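Local coordinates for protein DNA gyrase, B subunit, truncated (Myxococcus xanthus, PDB 3CWV) that probably takes part, as the ATP-binding B subunit of a gyrase, in ATP-dependent breakage, passage and rejoining of double-stranded DNA, at residues V12-R16 and E128-P132; Y43-R47 and S307-R311; S63-F67 and R154-V158; L243-E249 and V296-A302. One frame throughout, in Å; residues are numbered along the deposited sequence.

Overall arrangement
Helix 11-17, close to the N terminus, opens contact 1, which closes on the turn between strands 121-128 and 131-139 at one edge of the eight-stranded sheet. Helix 28-47 opens contact 2 before contact 1 has closed, so the two cross. Contact 3 pairs strand 64-70 with strand 151-159 inside the same sheet; it too crosses contact 1, and it falls within the long loop of contact 2. So does contact 4, between strands 237-245 and 300-307 of the second, five-stranded sheet. Contact 2 thus ties the ATPase-type domain of contacts 1 and 3 to the transducer domain of contact 4; the centres of contacts 3 and 4 lie about 39 Å apart.

Contact 1 (V12-R16 and E128-P132); sequences VENVR and EHGHP
Glu13 and His131 form the one direct hydrogen bond between the N-terminal helix and the turn: His131 NE2 donates to Glu13 OE2 at 2.7 Å, almost straight at 173°. The oxygen uses its anti lone pair, and carboxylate and imidazole are nearly coplanar, so the acid meets the ring at its edge. Val12 takes a face of the same ring. Its CG1 methyl stands 3.7 Å from the His131 ring centroid in a CH-pi contact and 3.3 Å from Gly130 O, a place it reaches because CG1 is anti to the backbone N (chi1 168°). A water bridges the two segments, donating both to Glu13 OE2 (2.8 Å) and to His129 O (2.9 Å). Arg16 lays one guanidinium face toward that carbonyl, with CD 3.2 Å from His129 O, but aims no N-H at it; its NH2 goes instead to Asp160, in a salt bridge, and its NH1 to Ala107 O. Behind these groups, a type I' turn from Glu128 to His131 makes the hairpin between strands 121-128 and 131-139. Gly130 suits its backbone angles, and a side chain there would press on Val12 CG1 and Arg16 CD. The straight in-plane bond and the Val12 methyl together help hold the ring's rotation; the acid would tend to favour a protonated His131, the nearby Arg16 charge to oppose it, so the balance is open.

Contact 2 (Y43-R47 and S307-R311); sequences YEEAR and SGPRR
Tyr43 begins the contact from the last turn of helix 28-47: its OH lies 3.2 Å from Ser307 CB, which sits at the edge of the phenol near the ring plane, while Arg47 CB lies over a face of that ring. Glu44 follows, turned toward the loop after strand 300-307. Its aliphatic part rests on one face of the Arg310 guanidinium, with Glu44 CB 3.5 Å from Arg310 NH2. The charges are close but not bonded; Glu44 OE2 is 4.3 Å from Arg310 NH1 and well out of the guanidinium plane. A water makes the link instead, donating to Glu44 OE2 and accepting from Arg310 N. Arg47, one helical turn on, grips Glu44 side-on: NE reaches Glu44 OE1 at 2.9 Å, practically straight (178°), and NH2 reaches Glu44 OE2 at 2.8 Å in a salt bridge. A bend at chi3 (68°) swings the guanidinium back to the acid and lays it flat on the loop, CZ 3.5 Å from Gly308 O, which stands over the centre of the face. A second water bridges Arg47 NH1 and Ser307 OG. The contact joins the ATPase-type domain to the transducer domain without one direct hydrogen bond. Flat packing, two bridging waters and a nearby opposite charge make it up; the two-pronged grip of Arg47 limits how Glu44 can turn, and the one carboxylate, near two guanidinium groups, probably offsets their charge only in part.

Contact 3 (S63-F67 and R154-V158); sequences SIALF and RVHFV
Ile64 O is gripped twice from the opposite strand: Phe157 N donates to it at 2.9 Å, nearly along the C=O axis, and His156 CA adds a CA-H...O contact at 3.3 Å. The return bond runs from Ile64 N to Phe157 O, and Leu66 and Val155 form a second reciprocal pair, with Leu66 N 2.9 Å from Val155 O. Antiparallel pairing is therefore regular, the N-to-C directions of segments 64-67 and 154-158 making an angle of 171°, and hydrogen-bonded pairs alternate with the non-hydrogen-bonded pairs Ala65-His156 and Phe67-Arg154. On the face that carries His156, the extended Arg154 reaches diagonally across to the partner strand, so that one face of its guanidinium lies on Ala65, NH1 3.6 Å from Ala65 CB. That methyl also touches the edge of the His156 ring, while Phe67 offers its own edge to Arg154 CB. His156 NE2 comes within 3.0 Å of Ser63 OG, a hydroxyl hydrogen-bonded to Asp61. Replacing His156 by an alanine would probably open a gap beside Ala65 and Ser63 and take one polar neighbour from the Ser63 hydroxyl, leaving it Asp61. On the other face the Phe157 ring, with CG set between the backbone N and the carbonyl carbon (chi1 72°), lies alongside Ile64, CE2 3.7 Å from Ile64 CG2. This is the face packed on helix 28-47: Ile64 touches Val35, and Leu66 and Phe157 both reach Leu38. Strands 53-58 and 109-118 flank the pair, bonding to its outer edges within the eight-stranded sheet of the ATPase-type, GHKL-like domain expected of GyrB.

Contact 4 (L243-E249 and V296-A302); sequences LQWCEDE and VAQGLTA
Trp245 sends its indole N-H out of the sheet to a backbone carbonyl: NE1 donates to Val296 O at 3.1 Å, straight (174°) and in the ring plane, tying strand 237-245 to the end of the short helix 293-296. The setting is the transducer domain, a ribosomal S5 domain 2-like fold, where strands 237-245 and 300-307 run antiparallel as neighbouring inner strands of the five-stranded sheet. Leu300 lies over one face of the indole. Its CD1 lies 3.9 Å from the centroid of the five-membered ring, a CH-pi contact, and also 3.8 Å from Leu243 CB, so one methyl is shared by both neighbours on this face. The torsion that carries the ring across to the partner strand puts CG anti to the carbonyl carbon, beside the backbone N (chi1 -79°). Leu276 of helix 267-284 touches both Leu243 and Trp245. A phenylalanine in place of Trp245 would probably leave Val296 O without its indole donor and uncover part of Leu300. In the strands themselves Gln244 and Thr301 form the hydrogen-bonded pair, Thr301 N reaching Gln244 O at 2.8 Å; the Gln244 amide turns back to give NE2 to Trp245 O and to His224 O. Beyond the pair, a type II turn from Ala297 to Leu300 places Gly299 with positive phi against residues 246-248. Here Cys246 N donates to Gly299 O at 2.9 Å, and a CB on Gly299 would come within 2.3 Å of Cys246 O, a clash that glycine avoids.

Contact 1 (V12-R16 and E128-P132)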
# COMPACT_ATOMS: atom_id res chain seq x y z
N VAL A 12 -15.90 -17.62 8.04
CA VAL A 12 -14.91 -18.43 7.31
C VAL A 12 -15.60 -19.32 6.28
O VAL A 12 -15.13 -19.48 5.15
CB VAL A 12 -14.10 -19.31 8.28
CG1 VAL A 12 -13.29 -20.36 7.52
CG2 VAL A 12 -13.20 -18.40 9.16
N GLU A 13 -16.72 -19.93 6.68
CA GLU A 13 -17.43 -20.86 5.80
C GLU A 13 -18.11 -20.14 4.64
O GLU A 13 -18.14 -20.67 3.54
CB GLU A 13 -18.39 -21.76 6.59
CG GLU A 13 -17.67 -22.90 7.31
CD GLU A 13 -16.79 -23.75 6.38
OE1 GLU A 13 -17.22 -24.07 5.25
OE2 GLU A 13 -15.67 -24.13 6.79
N ASN A 14 -18.61 -18.93 4.89
CA ASN A 14 -19.13 -18.05 3.84
C ASN A 14 -18.08 -17.70 2.81
O ASN A 14 -18.34 -17.71 1.60
CB ASN A 14 -19.65 -16.74 4.42
CG ASN A 14 -20.99 -16.90 5.12
OD1 ASN A 14 -21.55 -18.00 5.18
ND2 ASN A 14 -21.50 -15.80 5.66
N VAL A 15 -16.88 -17.38 3.27
CA VAL A 15 -15.77 -17.08 2.35
C VAL A 15 -15.37 -18.33 1.56
O VAL A 15 -15.14 -18.25 0.35
CB VAL A 15 -14.54 -16.51 3.11
CG1 VAL A 15 -13.36 -16.32 2.17
CG2 VAL A 15 -14.90 -15.15 3.75
N ARG A 16 -15.25 -19.47 2.25
CA ARG A 16 -14.83 -20.71 1.57
C ARG A 16 -15.88 -21.19 0.56
O ARG A 16 -15.53 -21.91 -0.38
CB ARG A 16 -14.57 -21.83 2.57
CG ARG A 16 -13.32 -21.55 3.45
CD ARG A 16 -12.96 -22.77 4.32
NE ARG A 16 -12.60 -23.98 3.56
CZ ARG A 16 -11.39 -24.33 3.15
NH1 ARG A 16 -10.31 -23.55 3.33
NH2 ARG A 16 -11.26 -25.48 2.49
N GLU A 128 -6.60 -24.88 10.42
CA GLU A 128 -6.78 -25.93 9.39
C GLU A 128 -8.05 -25.64 8.60
O GLU A 128 -9.10 -25.35 9.19
CB GLU A 128 -6.90 -27.31 10.07
CG GLU A 128 -5.75 -27.63 11.05
CD GLU A 128 -5.88 -28.99 11.73
OE1 GLU A 128 -6.94 -29.66 11.58
OE2 GLU A 128 -4.94 -29.39 12.43
N HIS A 129 -7.98 -25.69 7.26
CA HIS A 129 -9.19 -25.51 6.42
C HIS A 129 -9.92 -24.21 6.74
O HIS A 129 -11.15 -24.11 6.64
CB HIS A 129 -10.14 -26.71 6.60
CG HIS A 129 -9.41 -28.01 6.61
ND1 HIS A 129 -8.59 -28.40 5.58
CD2 HIS A 129 -9.31 -28.98 7.57
CE1 HIS A 129 -8.01 -29.55 5.89
NE2 HIS A 129 -8.45 -29.93 7.08
N GLY A 130 -9.12 -23.22 7.12
CA GLY A 130 -9.59 -21.87 7.26
C GLY A 130 -9.93 -21.45 8.66
O GLY A 130 -10.23 -20.28 8.87
N HIS A 131 -9.91 -22.41 9.59
CA HIS A 131 -10.44 -22.20 10.95
C HIS A 131 -9.36 -22.31 12.02
O HIS A 131 -8.58 -23.23 11.99
CB HIS A 131 -11.47 -23.30 11.31
CG HIS A 131 -12.73 -23.21 10.53
ND1 HIS A 131 -13.76 -22.37 10.89
CD2 HIS A 131 -13.12 -23.83 9.39
CE1 HIS A 131 -14.74 -22.48 10.00
NE2 HIS A 131 -14.37 -23.34 9.08
N PRO A 132 -9.39 -21.43 13.02
CA PRO A 132 -8.41 -21.60 14.10
C PRO A 132 -8.71 -22.87 14.89
O PRO A 132 -9.87 -23.23 15.09
CB PRO A 132 -8.61 -20.36 14.99
CG PRO A 132 -9.95 -19.81 14.65
CD PRO A 132 -10.33 -20.31 13.25
O HOH W 1 -13.42 -25.82 6.37

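Contact 2 (Y43-R47 and S307-R311)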
# COMPACT_ATOMS: atom_id res chain seq x y z
N TYR A 43 0.43 -2.31 5.98
CA TYR A 43 0.31 -0.91 5.58
C TYR A 43 -0.55 -0.10 6.55
O TYR A 43 -0.19 1.02 6.88
CB TYR A 43 -0.32 -0.75 4.19
CG TYR A 43 -0.58 0.70 3.91
CD1 TYR A 43 0.47 1.56 3.59
CD2 TYR A 43 -1.86 1.23 4.06
CE1 TYR A 43 0.23 2.92 3.38
CE2 TYR A 43 -2.11 2.56 3.86
CZ TYR A 43 -1.06 3.40 3.51
OH TYR A 43 -1.31 4.72 3.31
N GLU A 44 -1.69 -0.64 6.96
CA GLU A 44 -2.58 0.13 7.82
C GLU A 44 -1.94 0.38 9.18
O GLU A 44 -2.07 1.49 9.76
CB GLU A 44 -3.95 -0.54 7.95
CG GLU A 44 -4.88 0.12 8.98
CD GLU A 44 -5.38 1.51 8.57
OE1 GLU A 44 -5.21 1.93 7.41
OE2 GLU A 44 -5.97 2.19 9.43
N GLU A 45 -1.22 -0.61 9.70
CA GLU A 45 -0.45 -0.40 10.94
C GLU A 45 0.64 0.65 10.74
O GLU A 45 0.80 1.55 11.58
CB GLU A 45 0.19 -1.69 11.43
CG GLU A 45 -0.85 -2.77 11.74
CD GLU A 45 -1.76 -2.39 12.91
OE1 GLU A 45 -1.27 -2.25 14.06
OE2 GLU A 45 -2.96 -2.23 12.67
N ALA A 46 1.39 0.54 9.64
CA ALA A 46 2.43 1.55 9.33
C ALA A 46 1.81 2.95 9.16
O ALA A 46 2.37 3.93 9.66
CB ALA A 46 3.24 1.16 8.08
N ARG A 47 0.70 3.03 8.42
CA ARG A 47 0.01 4.31 8.20
C ARG A 47 -0.31 5.03 9.54
O ARG A 47 -0.26 6.27 9.65
CB ARG A 47 -1.29 4.07 7.45
CG ARG A 47 -2.00 5.38 7.03
CD ARG A 47 -3.42 5.14 6.51
NE ARG A 47 -4.39 4.69 7.52
CZ ARG A 47 -4.92 5.47 8.46
NH1 ARG A 47 -4.56 6.75 8.54
NH2 ARG A 47 -5.81 4.98 9.31
N SER A 307 -3.92 9.14 1.90
CA SER A 307 -4.14 8.08 2.85
C SER A 307 -4.96 8.66 4.00
O SER A 307 -4.97 9.88 4.18
CB SER A 307 -2.79 7.53 3.33
OG SER A 307 -2.11 8.46 4.19
N GLY A 308 -5.65 7.81 4.75
CA GLY A 308 -6.47 8.27 5.87
C GLY A 308 -7.31 7.10 6.39
O GLY A 308 -7.18 5.97 5.90
N PRO A 309 -8.21 7.37 7.36
CA PRO A 309 -9.07 6.29 7.87
C PRO A 309 -9.79 5.60 6.70
O PRO A 309 -10.26 6.29 5.77
CB PRO A 309 -10.07 7.05 8.75
CG PRO A 309 -9.28 8.28 9.24
CD PRO A 309 -8.48 8.67 8.01
N ARG A 310 -9.86 4.26 6.71
CA ARG A 310 -10.48 3.49 5.59
C ARG A 310 -11.89 3.97 5.27
O ARG A 310 -12.31 3.99 4.08
CB ARG A 310 -10.56 1.98 5.91
CG ARG A 310 -9.24 1.19 5.93
CD ARG A 310 -9.53 -0.33 5.88
NE ARG A 310 -8.33 -1.19 5.93
CZ ARG A 310 -7.75 -1.64 7.05
NH1 ARG A 310 -8.23 -1.28 8.23
NH2 ARG A 310 -6.69 -2.44 7.01
N ARG A 311 -12.64 4.33 6.31
CA ARG A 311 -14.03 4.78 6.18
C ARG A 311 -14.16 6.08 5.39
O ARG A 311 -15.19 6.33 4.77
CB ARG A 311 -14.66 4.99 7.56
CG ARG A 311 -14.00 6.11 8.38
CD ARG A 311 -14.88 6.58 9.54
NE ARG A 311 -16.18 7.09 9.07
CZ ARG A 311 -16.36 8.27 8.46
NH1 ARG A 311 -15.33 9.09 8.24
NH2 ARG A 311 -17.58 8.64 8.08
O HOH W 2 -8.54 2.85 8.96
O HOH W 3 -2.78 8.66 6.72

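Contact 3 (S63-F67 and R154-V158)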
# COMPACT_ATOMS: atom_id res chain seq x y z
N SER A 63 4.11 -21.84 0.40
CA SER A 63 3.62 -21.11 1.56
C SER A 63 4.09 -19.64 1.53
O SER A 63 5.00 -19.27 0.77
CB SER A 63 4.05 -21.79 2.86
OG SER A 63 5.42 -21.53 3.14
N ILE A 64 3.48 -18.82 2.37
CA ILE A 64 3.75 -17.39 2.40
C ILE A 64 3.84 -17.04 3.89
O ILE A 64 3.01 -17.51 4.67
CB ILE A 64 2.55 -16.60 1.82
CG1 ILE A 64 2.47 -16.76 0.30
CG2 ILE A 64 2.65 -15.08 2.16
CD1 ILE A 64 3.50 -15.94 -0.49
N ALA A 65 4.81 -16.25 4.29
CA ALA A 65 4.72 -15.74 5.67
C ALA A 65 4.93 -14.24 5.69
O ALA A 65 5.77 -13.72 4.94
CB ALA A 65 5.74 -16.44 6.59
N LEU A 66 4.18 -13.54 6.54
CA LEU A 66 4.40 -12.11 6.73
C LEU A 66 4.62 -11.89 8.22
O LEU A 66 3.83 -12.39 9.02
CB LEU A 66 3.18 -11.31 6.24
CG LEU A 66 3.36 -9.78 6.45
CD1 LEU A 66 3.73 -9.12 5.18
CD2 LEU A 66 2.13 -9.17 7.03
N PHE A 67 5.72 -11.21 8.57
CA PHE A 67 5.96 -10.79 9.95
C PHE A 67 5.95 -9.27 10.05
O PHE A 67 6.47 -8.59 9.16
CB PHE A 67 7.29 -11.35 10.48
CG PHE A 67 7.69 -10.78 11.83
CD1 PHE A 67 7.19 -11.33 12.99
CD2 PHE A 67 8.52 -9.66 11.91
CE1 PHE A 67 7.52 -10.80 14.24
CE2 PHE A 67 8.86 -9.12 13.15
CZ PHE A 67 8.36 -9.69 14.32
N ARG A 154 3.52 -12.89 13.34
CA ARG A 154 3.78 -13.59 12.07
C ARG A 154 2.56 -14.39 11.65
O ARG A 154 1.98 -15.11 12.45
CB ARG A 154 4.99 -14.52 12.24
CG ARG A 154 5.40 -15.30 10.97
CD ARG A 154 6.47 -16.34 11.40
NE ARG A 154 7.19 -16.91 10.25
CZ ARG A 154 7.02 -18.15 9.78
NH1 ARG A 154 7.75 -18.56 8.74
NH2 ARG A 154 6.16 -18.99 10.34
N VAL A 155 2.18 -14.29 10.37
CA VAL A 155 1.08 -15.08 9.85
C VAL A 155 1.70 -15.91 8.73
O VAL A 155 2.25 -15.35 7.81
CB VAL A 155 -0.02 -14.19 9.25
CG1 VAL A 155 -1.10 -15.05 8.57
CG2 VAL A 155 -0.68 -13.35 10.33
N HIS A 156 1.66 -17.22 8.85
CA HIS A 156 2.25 -18.11 7.84
C HIS A 156 1.08 -18.94 7.32
O HIS A 156 0.36 -19.49 8.12
CB HIS A 156 3.27 -19.05 8.48
CG HIS A 156 3.74 -20.14 7.56
ND1 HIS A 156 3.13 -21.38 7.50
CD2 HIS A 156 4.73 -20.16 6.65
CE1 HIS A 156 3.76 -22.13 6.61
NE2 HIS A 156 4.75 -21.42 6.09
N PHE A 157 0.91 -19.05 6.00
CA PHE A 157 -0.22 -19.82 5.49
C PHE A 157 0.08 -20.45 4.14
O PHE A 157 1.04 -20.07 3.46
CB PHE A 157 -1.51 -18.97 5.40
CG PHE A 157 -1.50 -17.95 4.29
CD1 PHE A 157 -2.15 -18.21 3.09
CD2 PHE A 157 -0.84 -16.74 4.44
CE1 PHE A 157 -2.13 -17.25 2.04
CE2 PHE A 157 -0.81 -15.79 3.41
CZ PHE A 157 -1.44 -16.05 2.21
N VAL A 158 -0.74 -21.43 3.79
CA VAL A 158 -0.65 -22.16 2.54
C VAL A 158 -2.00 -22.06 1.83
O VAL A 158 -3.00 -22.60 2.29
CB VAL A 158 -0.32 -23.66 2.80
CG1 VAL A 158 -0.15 -24.42 1.47
CG2 VAL A 158 0.97 -23.78 3.66

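Contact 4 (L243-E249 and V296-A302)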
# COMPACT_ATOMS: atom_id res chain seq x y z
N LEU A 243 6.82 14.78 -8.42
CA LEU A 243 6.82 14.98 -9.87
C LEU A 243 8.26 15.07 -10.39
O LEU A 243 9.10 15.76 -9.82
CB LEU A 243 6.04 16.26 -10.26
CG LEU A 243 4.57 16.36 -9.83
CD1 LEU A 243 4.45 17.13 -8.52
CD2 LEU A 243 3.77 17.09 -10.91
N GLN A 244 8.52 14.41 -11.50
CA GLN A 244 9.86 14.33 -12.05
C GLN A 244 9.78 14.33 -13.57
O GLN A 244 9.21 13.41 -14.16
CB GLN A 244 10.58 13.06 -11.57
CG GLN A 244 11.97 12.86 -12.18
CD GLN A 244 12.94 13.94 -11.73
OE1 GLN A 244 13.23 14.04 -10.55
NE2 GLN A 244 13.40 14.76 -12.66
N TRP A 245 10.33 15.38 -14.19
CA TRP A 245 10.39 15.51 -15.63
C TRP A 245 11.72 15.04 -16.15
O TRP A 245 12.76 15.26 -15.54
CB TRP A 245 10.18 16.96 -16.05
CG TRP A 245 8.75 17.41 -16.04
CD1 TRP A 245 7.84 17.28 -17.04
CD2 TRP A 245 8.08 18.08 -14.97
NE1 TRP A 245 6.64 17.84 -16.68
CE2 TRP A 245 6.76 18.33 -15.40
CE3 TRP A 245 8.46 18.49 -13.69
CZ2 TRP A 245 5.82 18.97 -14.59
CZ3 TRP A 245 7.53 19.13 -12.89
CH2 TRP A 245 6.22 19.36 -13.35
N CYS A 246 11.67 14.36 -17.29
CA CYS A 246 12.83 13.84 -17.99
C CYS A 246 12.65 14.25 -19.44
O CYS A 246 11.55 14.63 -19.85
CB CYS A 246 12.90 12.32 -17.87
SG CYS A 246 13.06 11.71 -16.17
N GLU A 247 13.71 14.19 -20.24
CA GLU A 247 13.56 14.59 -21.63
C GLU A 247 13.28 13.41 -22.55
O GLU A 247 14.13 13.00 -23.35
CB GLU A 247 14.72 15.46 -22.12
CG GLU A 247 16.10 14.94 -21.83
CD GLU A 247 17.10 15.37 -22.89
OE1 GLU A 247 18.11 14.65 -23.09
OE2 GLU A 247 16.86 16.43 -23.52
N ASP A 248 12.08 12.87 -22.42
CA ASP A 248 11.56 11.85 -23.32
C ASP A 248 10.05 12.01 -23.51
O ASP A 248 9.44 12.97 -23.01
CB ASP A 248 11.92 10.43 -22.85
CG ASP A 248 11.62 10.19 -21.37
OD1 ASP A 248 12.43 9.49 -20.72
OD2 ASP A 248 10.59 10.68 -20.87
N GLU A 249 9.44 11.08 -24.24
CA GLU A 249 8.07 11.25 -24.67
C GLU A 249 7.07 10.62 -23.70
O GLU A 249 5.90 11.03 -23.63
CB GLU A 249 7.88 10.66 -26.07
CG GLU A 249 6.82 11.36 -26.92
CD GLU A 249 7.17 12.82 -27.24
OE1 GLU A 249 6.24 13.59 -27.57
OE2 GLU A 249 8.36 13.19 -27.15
N VAL A 296 1.65 19.28 -20.66
CA VAL A 296 2.36 19.45 -19.39
C VAL A 296 3.03 18.16 -18.94
O VAL A 296 4.15 18.18 -18.43
CB VAL A 296 1.43 19.99 -18.29
CG1 VAL A 296 2.16 20.08 -16.95
CG2 VAL A 296 0.88 21.34 -18.67
N ALA A 297 2.36 17.02 -19.17
CA ALA A 297 2.82 15.71 -18.67
C ALA A 297 3.84 14.98 -19.55
O ALA A 297 4.26 13.86 -19.21
CB ALA A 297 1.63 14.80 -18.40
N GLN A 298 4.22 15.57 -20.69
CA GLN A 298 5.22 14.94 -21.55
C GLN A 298 6.53 14.80 -20.79
O GLN A 298 7.03 15.77 -20.24
CB GLN A 298 5.42 15.74 -22.84
CG GLN A 298 4.41 15.39 -23.91
CD GLN A 298 4.16 16.52 -24.89
OE1 GLN A 298 4.96 17.47 -25.00
NE2 GLN A 298 3.05 16.43 -25.63
N GLY A 299 7.05 13.58 -20.71
CA GLY A 299 8.26 13.31 -19.93
C GLY A 299 8.09 13.33 -18.42
O GLY A 299 9.07 13.17 -17.69
N LEU A 300 6.86 13.51 -17.95
CA LEU A 300 6.57 13.52 -16.50
C LEU A 300 6.33 12.12 -15.92
O LEU A 300 5.51 11.35 -16.43
CB LEU A 300 5.34 14.39 -16.19
CG LEU A 300 4.91 14.50 -14.71
CD1 LEU A 300 6.07 14.96 -13.82
CD2 LEU A 300 3.72 15.40 -14.54
N THR A 301 7.05 11.81 -14.85
CA THR A 301 6.70 10.71 -13.97
C THR A 301 6.15 11.38 -12.70
O THR A 301 6.86 12.11 -12.01
CB THR A 301 7.91 9.80 -13.65
OG1 THR A 301 8.42 9.22 -14.86
CG2 THR A 301 7.52 8.65 -12.68
N ALA A 302 4.86 11.15 -12.42
CA ALA A 302 4.19 11.76 -11.27
C ALA A 302 3.51 10.67 -10.42
O ALA A 302 2.95 9.69 -10.95
CB ALA A 302 3.17 12.81 -11.73